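Local coordinates for N-acetyltransferase family protein (Bacillus anthracis, PDB 3LNB), which catalyses the transfer of an acetyl group from acetyl-coenzyme A to arylamines and inactivates the antibiotic sulfamethoxazole, at residues K266-T271 and R291-I296; N84-K89 and C99-S104; G122-L127 and K131-D136. The protein carries 1 engineered substitution. All coordinates share one frame; numbering follows the deposited sequence.

Contact 1: K266-T271 and R291-I296; sequences KNYTET and RESFGI. With COA (coenzyme A), chain B.
The antiparallel sheet beside coenzyme A, packed against the last modelled helix, illustrates how one strand can serve two partners: Tyr268 reaches the helix end at Ser293 and Phe294, while Asn267 and Thr269 attend to the cofactor. Toward the helix the ring of Tyr268 stands out with CG anti to its own nitrogen (chi1 -177°), which carries the phenol across the 10.5 Å between Tyr268 CA and Ser293 CA. There Ser293 OG donates a hydrogen bond to Tyr268 OH at 3.2 Å, and Phe294 CE1 lies at the edge of the tyrosine ring, 4.3 Å from Tyr268 CE1. On the cofactor side, Asn267 ND2 gives a nearly straight hydrogen bond (175°) to O8A of the 3'-phosphate at 3.0 Å, and the Thr269 methyl CG2 rests 3.7 Å from the bridging pyrophosphate oxygen O3A. The OG1 of the same threonine is bonded to Lys278, which also binds coenzyme A. Strand 267-272 runs between strands 259-263 and 275-280, and helix 283-294 packs against this part of the sheet, with Tyr268 and Phe294 both packing on Ile261 and Tyr268 also touching Ile289.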
loop_
_atom_site.group_PDB
_atom_site.type_symbol
_atom_site.label_atom_id
_atom_site.label_comp_id
_atom_site.label_asym_id
_atom_site.label_seq_id
_atom_site.Cartn_x
_atom_site.Cartn_y
_atom_site.Cartn_z
ATOM N N LYS A 266 -20.183 1.200 7.855
ATOM C CA LYS A 266 -21.484 0.652 7.469
ATOM C C LYS A 266 -21.526 -0.803 6.993
ATOM O O LYS A 266 -22.496 -1.517 7.254
ATOM C CB LYS A 266 -22.087 1.520 6.359
ATOM C CG LYS A 266 -22.029 3.019 6.615
ATOM C CD LYS A 266 -22.841 3.414 7.829
ATOM C CE LYS A 266 -22.859 4.929 7.994
ATOM N NZ LYS A 266 -23.612 5.338 9.219
ATOM N N ASN A 267 -20.491 -1.247 6.290
ATOM C CA ASN A 267 -20.494 -2.605 5.753
ATOM C C ASN A 267 -19.194 -3.377 5.838
ATOM O O ASN A 267 -18.107 -2.798 5.858
ATOM C CB ASN A 267 -20.893 -2.568 4.280
ATOM C CG ASN A 267 -22.252 -1.966 4.064
ATOM O OD1 ASN A 267 -23.274 -2.617 4.299
ATOM N ND2 ASN A 267 -22.279 -0.708 3.622
ATOM N N TYR A 268 -19.334 -4.700 5.860
ATOM C CA TYR A 268 -18.201 -5.617 5.877
ATOM C C TYR A 268 -18.276 -6.363 4.545
ATOM O O TYR A 268 -19.253 -7.064 4.273
ATOM C CB TYR A 268 -18.314 -6.607 7.035
ATOM C CG TYR A 268 -17.130 -7.545 7.148
ATOM C CD1 TYR A 268 -15.822 -7.051 7.129
ATOM C CD2 TYR A 268 -17.315 -8.918 7.323
ATOM C CE1 TYR A 268 -14.727 -7.903 7.290
ATOM C CE2 TYR A 268 -16.226 -9.776 7.487
ATOM C CZ TYR A 268 -14.936 -9.260 7.471
ATOM O OH TYR A 268 -13.855 -10.090 7.657
ATOM N N THR A 269 -17.252 -6.193 3.713
ATOM C CA THR A 269 -17.220 -6.827 2.401
ATOM C C THR A 269 -16.144 -7.899 2.318
ATOM O O THR A 269 -14.953 -7.636 2.535
ATOM C CB THR A 269 -16.992 -5.781 1.284
ATOM O OG1 THR A 269 -18.020 -4.785 1.355
ATOM C CG2 THR A 269 -17.042 -6.437 -0.096
ATOM N N GLU A 270 -16.578 -9.108 1.990
ATOM C CA GLU A 270 -15.681 -10.243 1.895
ATOM C C GLU A 270 -15.582 -10.822 0.486
ATOM O O GLU A 270 -16.586 -11.175 -0.131
ATOM C CB GLU A 270 -16.142 -11.342 2.861
ATOM C CG GLU A 270 -16.129 -10.926 4.323
ATOM C CD GLU A 270 -16.790 -11.945 5.222
ATOM O OE1 GLU A 270 -18.046 -11.960 5.288
ATOM O OE2 GLU A 270 -16.056 -12.736 5.854
ATOM N N THR A 271 -14.358 -10.901 -0.016
ATOM C CA THR A 271 -14.093 -11.477 -1.324
ATOM C C THR A 271 -13.477 -12.821 -0.965
ATOM O O THR A 271 -12.349 -12.890 -0.470
ATOM C CB THR A 271 -13.101 -10.618 -2.110
ATOM O OG1 THR A 271 -13.618 -9.286 -2.220
ATOM C CG2 THR A 271 -12.887 -11.199 -3.501
ATOM N N ARG A 291 -10.931 -6.094 15.292
ATOM C CA ARG A 291 -10.065 -6.910 16.130
ATOM C C ARG A 291 -9.816 -8.304 15.571
ATOM O O ARG A 291 -8.681 -8.659 15.245
ATOM C CB ARG A 291 -10.661 -7.018 17.546
ATOM C CG ARG A 291 -9.866 -7.902 18.510
ATOM C CD ARG A 291 -10.505 -7.944 19.910
ATOM N NE ARG A 291 -11.844 -8.534 19.895
ATOM C CZ ARG A 291 -12.969 -7.846 20.082
ATOM N NH1 ARG A 291 -12.929 -6.534 20.308
ATOM N NH2 ARG A 291 -14.141 -8.466 20.035
ATOM N N GLU A 292 -10.886 -9.082 15.442
ATOM C CA GLU A 292 -10.790 -10.456 14.975
ATOM C C GLU A 292 -10.297 -10.672 13.552
ATOM O O GLU A 292 -9.578 -11.638 13.290
ATOM C CB GLU A 292 -12.138 -11.157 15.138
ATOM C CG GLU A 292 -12.770 -10.943 16.502
ATOM C CD GLU A 292 -13.768 -12.030 16.869
ATOM O OE1 GLU A 292 -14.569 -12.442 15.996
ATOM O OE2 GLU A 292 -13.755 -12.461 18.046
ATOM N N SER A 293 -10.675 -9.797 12.628
ATOM C CA SER A 293 -10.249 -9.993 11.248
ATOM C C SER A 293 -8.996 -9.217 10.852
ATOM O O SER A 293 -8.256 -9.649 9.971
ATOM C CB SER A 293 -11.394 -9.645 10.287
ATOM O OG SER A 293 -12.516 -10.494 10.500
ATOM N N PHE A 294 -8.748 -8.086 11.503
ATOM C CA PHE A 294 -7.593 -7.271 11.158
ATOM C C PHE A 294 -6.523 -7.119 12.229
ATOM O O PHE A 294 -5.483 -6.507 11.981
ATOM C CB PHE A 294 -8.049 -5.877 10.726
ATOM C CG PHE A 294 -8.933 -5.878 9.520
ATOM C CD1 PHE A 294 -10.316 -5.829 9.654
ATOM C CD2 PHE A 294 -8.381 -5.931 8.243
ATOM C CE1 PHE A 294 -11.137 -5.832 8.533
ATOM C CE2 PHE A 294 -9.188 -5.933 7.120
ATOM C CZ PHE A 294 -10.575 -5.883 7.261
ATOM N N GLY A 295 -6.776 -7.650 13.418
ATOM C CA GLY A 295 -5.788 -7.542 14.477
ATOM C C GLY A 295 -5.602 -6.121 14.982
ATOM O O GLY A 295 -4.587 -5.792 15.600
ATOM N N ILE A 296 -6.573 -5.260 14.718
ATOM C CA ILE A 296 -6.468 -3.889 15.190
ATOM C C ILE A 296 -7.253 -3.730 16.488
ATOM O O ILE A 296 -8.469 -3.949 16.522
ATOM C CB ILE A 296 -6.980 -2.894 14.132
ATOM C CG1 ILE A 296 -6.028 -2.904 12.927
ATOM C CG2 ILE A 296 -7.102 -1.505 14.748
ATOM C CD1 ILE A 296 -6.386 -1.916 11.825
HETATM N N1A COA B . -11.544 5.353 0.794
HETATM C C2A COA B . -12.516 5.035 1.630
HETATM N N3A COA B . -13.398 4.092 1.344
HETATM C C4A COA B . -13.327 3.426 0.184
HETATM C C5A COA B . -12.322 3.736 -0.722
HETATM C C6A COA B . -11.412 4.731 -0.386
HETATM N N6A COA B . -10.420 5.049 -1.214
HETATM N N7A COA B . -12.466 2.931 -1.770
HETATM C C8A COA B . -13.514 2.145 -1.536
HETATM N N9A COA B . -14.039 2.437 -0.346
HETATM C C1B COA B . -15.147 1.705 0.312
HETATM C C2B COA B . -16.438 1.692 -0.505
HETATM O O2B COA B . -17.145 2.923 -0.321
HETATM C C3B COA B . -17.180 0.540 0.170
HETATM O O3B COA B . -17.968 1.016 1.265
HETATM P P3B COA B . -19.355 0.273 1.606
HETATM O O7A COA B . -19.220 -1.200 1.599
HETATM O O8A COA B . -19.838 0.843 3.032
HETATM O O9A COA B . -20.403 0.802 0.506
HETATM C C4B COA B . -16.053 -0.363 0.679
HETATM O O4B COA B . -14.821 0.308 0.363
HETATM C C5B COA B . -16.062 -1.717 -0.029
HETATM O O5B COA B . -15.852 -1.535 -1.431
HETATM P P1A COA B . -16.034 -2.782 -2.428
HETATM O O1A COA B . -15.508 -2.284 -3.865
HETATM O O2A COA B . -17.438 -3.246 -2.472
HETATM O O3A COA B . -15.041 -3.930 -1.891
HETATM P P2A COA B . -13.456 -3.963 -2.172
HETATM O O4A COA B . -13.274 -4.823 -3.519
HETATM O O5A COA B . -12.741 -4.571 -1.027
HETATM O O6A COA B . -12.967 -2.468 -2.515
HETATM C CBP COA B . -10.914 -1.400 -1.680
HETATM C CCP COA B . -12.422 -1.606 -1.510
HETATM C CDP COA B . -10.180 -2.708 -1.374
HETATM C CEP COA B . -10.447 -0.314 -0.709
HETATM C CAP COA B . -10.614 -0.953 -3.112
HETATM O OAP COA B . -11.350 0.238 -3.402
HETATM C C9P COA B . -9.124 -0.663 -3.308
HETATM O O9P COA B . -8.299 -1.575 -3.354
HETATM N N8P COA B . -8.824 0.629 -3.430
HETATM C C7P COA B . -7.456 1.121 -3.647
HETATM C C6P COA B . -7.197 2.365 -2.793
HETATM C C5P COA B . -5.964 3.127 -3.286
HETATM O O5P COA B . -6.011 3.784 -4.324
HETATM N N4P COA B . -4.881 3.043 -2.518
HETATM C C3P COA B . -3.628 3.722 -2.877
HETATM C C2P COA B . -3.685 5.209 -2.522
HETATM S S1P COA B . -3.673 5.547 -0.723
#

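Contact 2: N84-K89 and C99-S104; sequences NNLVEK and CYELNS. With COA (coenzyme A), chain B.
Glu101 and Ser104 of helix 99-112 meet Leu86 and Lys89 of helix 83-92 in a buried crossing, an instance of two helices joined by one apolar side chain and one charged pair. The short axes pass 10.3 Å apart at a crossing angle of -100°, so the touching is confined to a small patch. At the start of the second helix, Cys99 takes no part in the helix contact; it lines the coenzyme A pocket and touches His138. Together with Asp153 these residues fit the Cys-His-Asp triad of arylamine N-acetyltransferases, in which the cysteine is the acetylated nucleophile. Glu101, two residues on, turns to helix 83-92. Its OE1 accepts a salt-bridged hydrogen bond from Lys89 NZ at 2.8 Å through the syn lone pair, and the lysine, fully extended and leaving its backbone nitrogen behind (chi1 -179°), comes in at about a right angle to the glutamate chain. Nearer the backbone, Leu86 CD2 sits 3.9 Å from Glu101 CB. Asn103 again looks away, its amide bonded to Asp153 and to the backbone of Val139 and Ala154. Ser104 closes the segment: Leu86 CD1 packs against its CB at 3.6 Å, while OG is bonded back to Tyr100 O within the helix at 2.6 Å. Lys89 also has Asp72 as a partner, and Glu101 OE2 accepts from Leu98 N. A lysine held between two carboxylates is likely to stay protonated, and the buried carboxylate of Glu101, gripped at both oxygens, is probably kept ionised.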
loop_
_atom_site.group_PDB
_atom_site.type_symbol
_atom_site.label_atom_id
_atom_site.label_comp_id
_atom_site.label_asym_id
_atom_site.label_seq_id
_atom_site.Cartn_x
_atom_site.Cartn_y
_atom_site.Cartn_z
ATOM N N ASN A 84 10.765 6.557 12.804
ATOM C CA ASN A 84 10.347 6.229 14.150
ATOM C C ASN A 84 8.831 6.138 14.310
ATOM O O ASN A 84 8.331 5.181 14.893
ATOM C CB ASN A 84 10.894 7.258 15.140
ATOM C CG ASN A 84 10.206 7.181 16.470
ATOM O OD1 ASN A 84 10.522 6.322 17.297
ATOM N ND2 ASN A 84 9.225 8.053 16.680
ATOM N N ASN A 85 8.107 7.138 13.804
ATOM C CA ASN A 85 6.649 7.146 13.905
ATOM C C ASN A 85 6.030 5.967 13.163
ATOM O O ASN A 85 5.019 5.412 13.587
ATOM C CB ASN A 85 6.077 8.465 13.371
ATOM C CG ASN A 85 6.335 9.627 14.315
ATOM O OD1 ASN A 85 6.596 9.418 15.501
ATOM N ND2 ASN A 85 6.247 10.854 13.803
ATOM N N LEU A 86 6.644 5.587 12.050
ATOM C CA LEU A 86 6.160 4.461 11.272
ATOM C C LEU A 86 6.403 3.166 12.043
ATOM O O LEU A 86 5.521 2.315 12.128
ATOM C CB LEU A 86 6.861 4.421 9.912
ATOM C CG LEU A 86 6.418 5.554 8.977
ATOM C CD1 LEU A 86 7.314 5.602 7.766
ATOM C CD2 LEU A 86 4.973 5.341 8.573
ATOM N N VAL A 87 7.597 3.020 12.608
ATOM C CA VAL A 87 7.910 1.823 13.386
ATOM C C VAL A 87 6.955 1.729 14.580
ATOM O O VAL A 87 6.435 0.659 14.890
ATOM C CB VAL A 87 9.375 1.849 13.908
ATOM C CG1 VAL A 87 9.611 0.682 14.872
ATOM C CG2 VAL A 87 10.355 1.770 12.733
ATOM N N GLU A 88 6.714 2.858 15.240
ATOM C CA GLU A 88 5.826 2.879 16.399
ATOM C C GLU A 88 4.398 2.476 16.045
ATOM O O GLU A 88 3.807 1.613 16.689
ATOM C CB GLU A 88 5.797 4.268 17.026
ATOM C CG GLU A 88 5.088 4.311 18.373
ATOM C CD GLU A 88 5.749 3.391 19.385
ATOM O OE1 GLU A 88 6.999 3.376 19.433
ATOM O OE2 GLU A 88 5.028 2.690 20.132
ATOM N N LYS A 89 3.846 3.101 15.011
ATOM C CA LYS A 89 2.474 2.814 14.614
ATOM C C LYS A 89 2.242 1.456 13.958
ATOM O O LYS A 89 1.511 0.629 14.501
ATOM C CB LYS A 89 1.945 3.916 13.686
ATOM C CG LYS A 89 0.501 3.716 13.248
ATOM C CD LYS A 89 0.042 4.795 12.275
ATOM C CE LYS A 89 -1.365 4.480 11.748
ATOM N NZ LYS A 89 -1.821 5.413 10.683
ATOM N N CYS A 99 -1.261 4.054 1.762
ATOM C CA CYS A 99 -0.113 3.888 0.881
ATOM C C CYS A 99 1.158 4.643 1.277
ATOM O O CYS A 99 2.238 4.052 1.327
ATOM C CB CYS A 99 -0.507 4.271 -0.542
ATOM S SG CYS A 99 -1.067 5.970 -0.705
ATOM N N TYR A 100 1.046 5.939 1.560
ATOM C CA TYR A 100 2.230 6.713 1.918
ATOM C C TYR A 100 2.902 6.275 3.222
ATOM O O TYR A 100 4.058 6.622 3.474
ATOM C CB TYR A 100 1.911 8.212 1.973
ATOM C CG TYR A 100 0.753 8.579 2.855
ATOM C CD1 TYR A 100 -0.543 8.650 2.346
ATOM C CD2 TYR A 100 0.946 8.837 4.210
ATOM C CE1 TYR A 100 -1.619 8.972 3.167
ATOM C CE2 TYR A 100 -0.119 9.151 5.035
ATOM C CZ TYR A 100 -1.399 9.217 4.509
ATOM O OH TYR A 100 -2.454 9.513 5.341
ATOM N N GLU A 101 2.188 5.520 4.052
ATOM C CA GLU A 101 2.767 5.032 5.301
ATOM C C GLU A 101 3.362 3.656 5.057
ATOM O O GLU A 101 4.504 3.385 5.429
ATOM C CB GLU A 101 1.706 4.951 6.398
ATOM C CG GLU A 101 1.095 6.299 6.743
ATOM C CD GLU A 101 -0.063 6.178 7.712
ATOM O OE1 GLU A 101 0.177 6.146 8.941
ATOM O OE2 GLU A 101 -1.213 6.105 7.236
ATOM N N LEU A 102 2.584 2.790 4.421
ATOM C CA LEU A 102 3.038 1.443 4.116
ATOM C C LEU A 102 4.322 1.470 3.287
ATOM O O LEU A 102 5.298 0.800 3.628
ATOM C CB LEU A 102 1.941 0.680 3.364
ATOM C CG LEU A 102 0.700 0.334 4.198
ATOM C CD1 LEU A 102 -0.427 -0.177 3.302
ATOM C CD2 LEU A 102 1.090 -0.719 5.238
ATOM N N ASN A 103 4.330 2.252 2.212
ATOM C CA ASN A 103 5.509 2.321 1.359
ATOM C C ASN A 103 6.666 3.134 1.926
ATOM O O ASN A 103 7.809 2.923 1.540
ATOM C CB ASN A 103 5.140 2.824 -0.038
ATOM C CG ASN A 103 4.429 1.759 -0.862
ATOM O OD1 ASN A 103 4.687 0.563 -0.705
ATOM N ND2 ASN A 103 3.543 2.186 -1.751
ATOM N N SER A 104 6.381 4.067 2.826
ATOM C CA SER A 104 7.456 4.832 3.438
ATOM C C SER A 104 8.199 3.876 4.374
ATOM O O SER A 104 9.427 3.866 4.420
ATOM C CB SER A 104 6.908 6.021 4.235
ATOM O OG SER A 104 6.598 7.113 3.386
HETATM N N1A COA B . -11.544 5.353 0.794
HETATM C C2A COA B . -12.516 5.035 1.630
HETATM N N3A COA B . -13.398 4.092 1.344
HETATM C C4A COA B . -13.327 3.426 0.184
HETATM C C5A COA B . -12.322 3.736 -0.722
HETATM C C6A COA B . -11.412 4.731 -0.386
HETATM N N6A COA B . -10.420 5.049 -1.214
HETATM N N7A COA B . -12.466 2.931 -1.770
HETATM C C8A COA B . -13.514 2.145 -1.536
HETATM N N9A COA B . -14.039 2.437 -0.346
HETATM C C1B COA B . -15.147 1.705 0.312
HETATM C C2B COA B . -16.438 1.692 -0.505
HETATM O O2B COA B . -17.145 2.923 -0.321
HETATM C C3B COA B . -17.180 0.540 0.170
HETATM O O3B COA B . -17.968 1.016 1.265
HETATM P P3B COA B . -19.355 0.273 1.606
HETATM O O7A COA B . -19.220 -1.200 1.599
HETATM O O8A COA B . -19.838 0.843 3.032
HETATM O O9A COA B . -20.403 0.802 0.506
HETATM C C4B COA B . -16.053 -0.363 0.679
HETATM O O4B COA B . -14.821 0.308 0.363
HETATM C C5B COA B . -16.062 -1.717 -0.029
HETATM O O5B COA B . -15.852 -1.535 -1.431
HETATM P P1A COA B . -16.034 -2.782 -2.428
HETATM O O1A COA B . -15.508 -2.284 -3.865
HETATM O O2A COA B . -17.438 -3.246 -2.472
HETATM O O3A COA B . -15.041 -3.930 -1.891
HETATM P P2A COA B . -13.456 -3.963 -2.172
HETATM O O4A COA B . -13.274 -4.823 -3.519
HETATM O O5A COA B . -12.741 -4.571 -1.027
HETATM O O6A COA B . -12.967 -2.468 -2.515
HETATM C CBP COA B . -10.914 -1.400 -1.680
HETATM C CCP COA B . -12.422 -1.606 -1.510
HETATM C CDP COA B . -10.180 -2.708 -1.374
HETATM C CEP COA B . -10.447 -0.314 -0.709
HETATM C CAP COA B . -10.614 -0.953 -3.112
HETATM O OAP COA B . -11.350 0.238 -3.402
HETATM C C9P COA B . -9.124 -0.663 -3.308
HETATM O O9P COA B . -8.299 -1.575 -3.354
HETATM N N8P COA B . -8.824 0.629 -3.430
HETATM C C7P COA B . -7.456 1.121 -3.647
HETATM C C6P COA B . -7.197 2.365 -2.793
HETATM C C5P COA B . -5.964 3.127 -3.286
HETATM O O5P COA B . -6.011 3.784 -4.324
HETATM N N4P COA B . -4.881 3.043 -2.518
HETATM C C3P COA B . -3.628 3.722 -2.877
HETATM C C2P COA B . -3.685 5.209 -2.522
HETATM S S1P COA B . -3.673 5.547 -0.723
#

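Contact 3: G122-L127 and K131-D136; sequences GTVYDL and KWKPDD
Gly122 and Asp136 meet partway along the beta hairpin of strands 116-126 and 131-145, on the side away from its turn, in a stretch that shows how an antiparallel pair can part company and still remain joined. Here Gly122 O receives a CA-H...O contact from Asp136 CA at 2.9 Å. Thr123 follows with a side-chain bond in place of a strand pairing: its OG1 accepts from Asp136 N at 3.0 Å (168°), and its CG2 rests against the carbonyl oxygens of Lys133 and Pro134. At Val124 the carbonyl takes the N-H of Lys133 at 2.8 Å, whereas its own nitrogen gives to a water that in turn donates to Pro134 O, filling the place where the strands diverge. The Val124 side chain touches coenzyme A. Tyr125 forms a non-hydrogen-bonded pair with Trp132, and their rings make a T-shaped stack: CD1 at the tyrosine edge stands 3.7 Å from Trp132 CD2, over the indole face, with the planes at 80°. One face of the tyrosine ring lies over the backbone of Lys131, whose O is offset toward the ring's rim. Asp126, hydrogen-bonded to Lys131 in both directions, turns its side chain to the other face of the sheet. With chi1 at -172° the carboxylate swings away from the backbone N, placing OD2 within 2.6 Å of Lys133 NZ, which arrives from above the carboxylate plane, while Lys131 NZ forms a longer salt bridge to the same oxygen at 3.6 Å. OD1 of Asp126 accepts from Asp129 N in the turn. Two ammonium groups converging on one oxygen would be expected to favour the ionised form of this buried aspartate, tying the charge of both lysines to the hairpin's end.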
loop_
_atom_site.group_PDB
_atom_site.type_symbol
_atom_site.label_atom_id
_atom_site.label_comp_id
_atom_site.label_asym_id
_atom_site.label_seq_id
_atom_site.Cartn_x
_atom_site.Cartn_y
_atom_site.Cartn_z
ATOM N N GLY A 122 2.513 9.386 -7.025
ATOM C CA GLY A 122 1.685 8.806 -8.064
ATOM C C GLY A 122 0.294 9.391 -7.922
ATOM O O GLY A 122 -0.045 9.955 -6.883
ATOM N N THR A 123 -0.504 9.262 -8.972
ATOM C CA THR A 123 -1.868 9.764 -8.985
ATOM C C THR A 123 -2.719 8.593 -9.468
ATOM O O THR A 123 -2.516 8.088 -10.573
ATOM C CB THR A 123 -2.014 10.958 -9.962
ATOM O OG1 THR A 123 -1.086 11.989 -9.605
ATOM C CG2 THR A 123 -3.428 11.522 -9.915
ATOM N N VAL A 124 -3.656 8.156 -8.633
ATOM C CA VAL A 124 -4.522 7.024 -8.967
ATOM C C VAL A 124 -5.691 7.440 -9.865
ATOM O O VAL A 124 -6.145 8.579 -9.814
ATOM C CB VAL A 124 -5.102 6.372 -7.676
ATOM C CG1 VAL A 124 -6.000 5.198 -8.034
ATOM C CG2 VAL A 124 -3.973 5.912 -6.767
ATOM N N TYR A 125 -6.174 6.511 -10.687
ATOM C CA TYR A 125 -7.306 6.802 -11.555
ATOM C C TYR A 125 -8.553 6.156 -10.964
ATOM O O TYR A 125 -8.526 4.990 -10.561
ATOM C CB TYR A 125 -7.079 6.256 -12.967
ATOM C CG TYR A 125 -8.113 6.741 -13.961
ATOM C CD1 TYR A 125 -8.104 8.062 -14.413
ATOM C CD2 TYR A 125 -9.120 5.893 -14.424
ATOM C CE1 TYR A 125 -9.068 8.533 -15.303
ATOM C CE2 TYR A 125 -10.096 6.352 -15.318
ATOM C CZ TYR A 125 -10.062 7.675 -15.752
ATOM O OH TYR A 125 -11.013 8.139 -16.632
ATOM N N ASP A 126 -9.640 6.918 -10.898
ATOM C CA ASP A 126 -10.900 6.407 -10.363
ATOM C C ASP A 126 -11.633 5.729 -11.511
ATOM O O ASP A 126 -12.142 6.394 -12.417
ATOM C CB ASP A 126 -11.755 7.549 -9.828
ATOM C CG ASP A 126 -12.981 7.059 -9.091
ATOM O OD1 ASP A 126 -13.525 5.993 -9.458
ATOM O OD2 ASP A 126 -13.404 7.753 -8.145
ATOM N N LEU A 127 -11.690 4.405 -11.461
ATOM C CA LEU A 127 -12.325 3.617 -12.507
ATOM C C LEU A 127 -13.843 3.733 -12.594
ATOM O O LEU A 127 -14.412 3.659 -13.689
ATOM C CB LEU A 127 -11.920 2.143 -12.360
ATOM C CG LEU A 127 -12.082 1.377 -11.033
ATOM C CD1 LEU A 127 -11.343 2.096 -9.915
ATOM C CD2 LEU A 127 -13.567 1.221 -10.693
ATOM N N LYS A 131 -12.062 9.391 -13.723
ATOM C CA LYS A 131 -11.340 10.625 -13.431
ATOM C C LYS A 131 -10.139 10.336 -12.557
ATOM O O LYS A 131 -10.051 9.278 -11.947
ATOM C CB LYS A 131 -12.246 11.624 -12.718
ATOM C CG LYS A 131 -12.770 11.131 -11.386
ATOM C CD LYS A 131 -13.674 12.176 -10.739
ATOM C CE LYS A 131 -14.241 11.663 -9.418
ATOM N NZ LYS A 131 -13.145 11.299 -8.470
ATOM N N TRP A 132 -9.208 11.278 -12.506
ATOM C CA TRP A 132 -8.033 11.098 -11.679
ATOM C C TRP A 132 -8.359 11.500 -10.246
ATOM O O TRP A 132 -9.096 12.460 -10.013
ATOM C CB TRP A 132 -6.868 11.956 -12.184
ATOM C CG TRP A 132 -6.362 11.583 -13.539
ATOM C CD1 TRP A 132 -6.662 12.193 -14.726
ATOM C CD2 TRP A 132 -5.450 10.528 -13.849
ATOM N NE1 TRP A 132 -5.987 11.585 -15.756
ATOM C CE2 TRP A 132 -5.236 10.559 -15.248
ATOM C CE3 TRP A 132 -4.789 9.556 -13.081
ATOM C CZ2 TRP A 132 -4.389 9.655 -15.897
ATOM C CZ3 TRP A 132 -3.946 8.655 -13.726
ATOM C CH2 TRP A 132 -3.754 8.713 -15.122
ATOM N N LYS A 133 -7.843 10.739 -9.289
ATOM C CA LYS A 133 -8.032 11.075 -7.886
ATOM C C LYS A 133 -7.074 12.255 -7.702
ATOM O O LYS A 133 -6.333 12.596 -8.625
ATOM C CB LYS A 133 -7.624 9.905 -6.986
ATOM C CG LYS A 133 -8.542 8.682 -7.043
ATOM C CD LYS A 133 -9.934 8.964 -6.459
ATOM C CE LYS A 133 -10.718 7.662 -6.258
ATOM N NZ LYS A 133 -12.133 7.898 -5.840
ATOM N N PRO A 134 -7.066 12.891 -6.519
ATOM C CA PRO A 134 -6.168 14.032 -6.302
ATOM C C PRO A 134 -4.707 13.804 -6.693
ATOM O O PRO A 134 -4.160 12.718 -6.492
ATOM C CB PRO A 134 -6.326 14.313 -4.807
ATOM C CG PRO A 134 -7.754 13.929 -4.554
ATOM C CD PRO A 134 -7.860 12.618 -5.307
ATOM N N ASP A 135 -4.091 14.845 -7.247
ATOM C CA ASP A 135 -2.689 14.816 -7.665
ATOM C C ASP A 135 -1.777 14.290 -6.556
ATOM O O ASP A 135 -1.842 14.747 -5.414
ATOM C CB ASP A 135 -2.207 16.224 -8.056
ATOM C CG ASP A 135 -2.729 16.688 -9.414
ATOM O OD1 ASP A 135 -3.393 15.904 -10.122
ATOM O OD2 ASP A 135 -2.460 17.856 -9.776
ATOM N N ASP A 136 -0.919 13.337 -6.910
ATOM C CA ASP A 136 0.034 12.747 -5.972
ATOM C C ASP A 136 -0.581 12.168 -4.709
ATOM O O ASP A 136 -0.049 12.368 -3.620
ATOM C CB ASP A 136 1.088 13.776 -5.566
ATOM C CG ASP A 136 1.777 14.397 -6.753
ATOM O OD1 ASP A 136 1.855 13.728 -7.798
ATOM O OD2 ASP A 136 2.253 15.546 -6.633
HETATM O O HOH W 1 -4.062 9.905 -6.179
#

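Overall arrangement
From the N terminus, contact 2 closes first, bringing helix 83-92 against helix 99-112 across the short loop 93-98. Helix 99-112 then leads into strand 116-126, where contact 3 pairs the two arms of a hairpin on either side of its short turn, in the eight-stranded sheet. Contact 1 comes last, joining strand 267-272 of the five-stranded sheet to helix 283-294 near the end of the modelled chain. The three loops follow in series, none enclosing or crossing another, and their centres lie 21 to 26 Å apart without touching. What unites them is coenzyme A, touched by residues of all three, so that helices and both sheets meet around one cofactor.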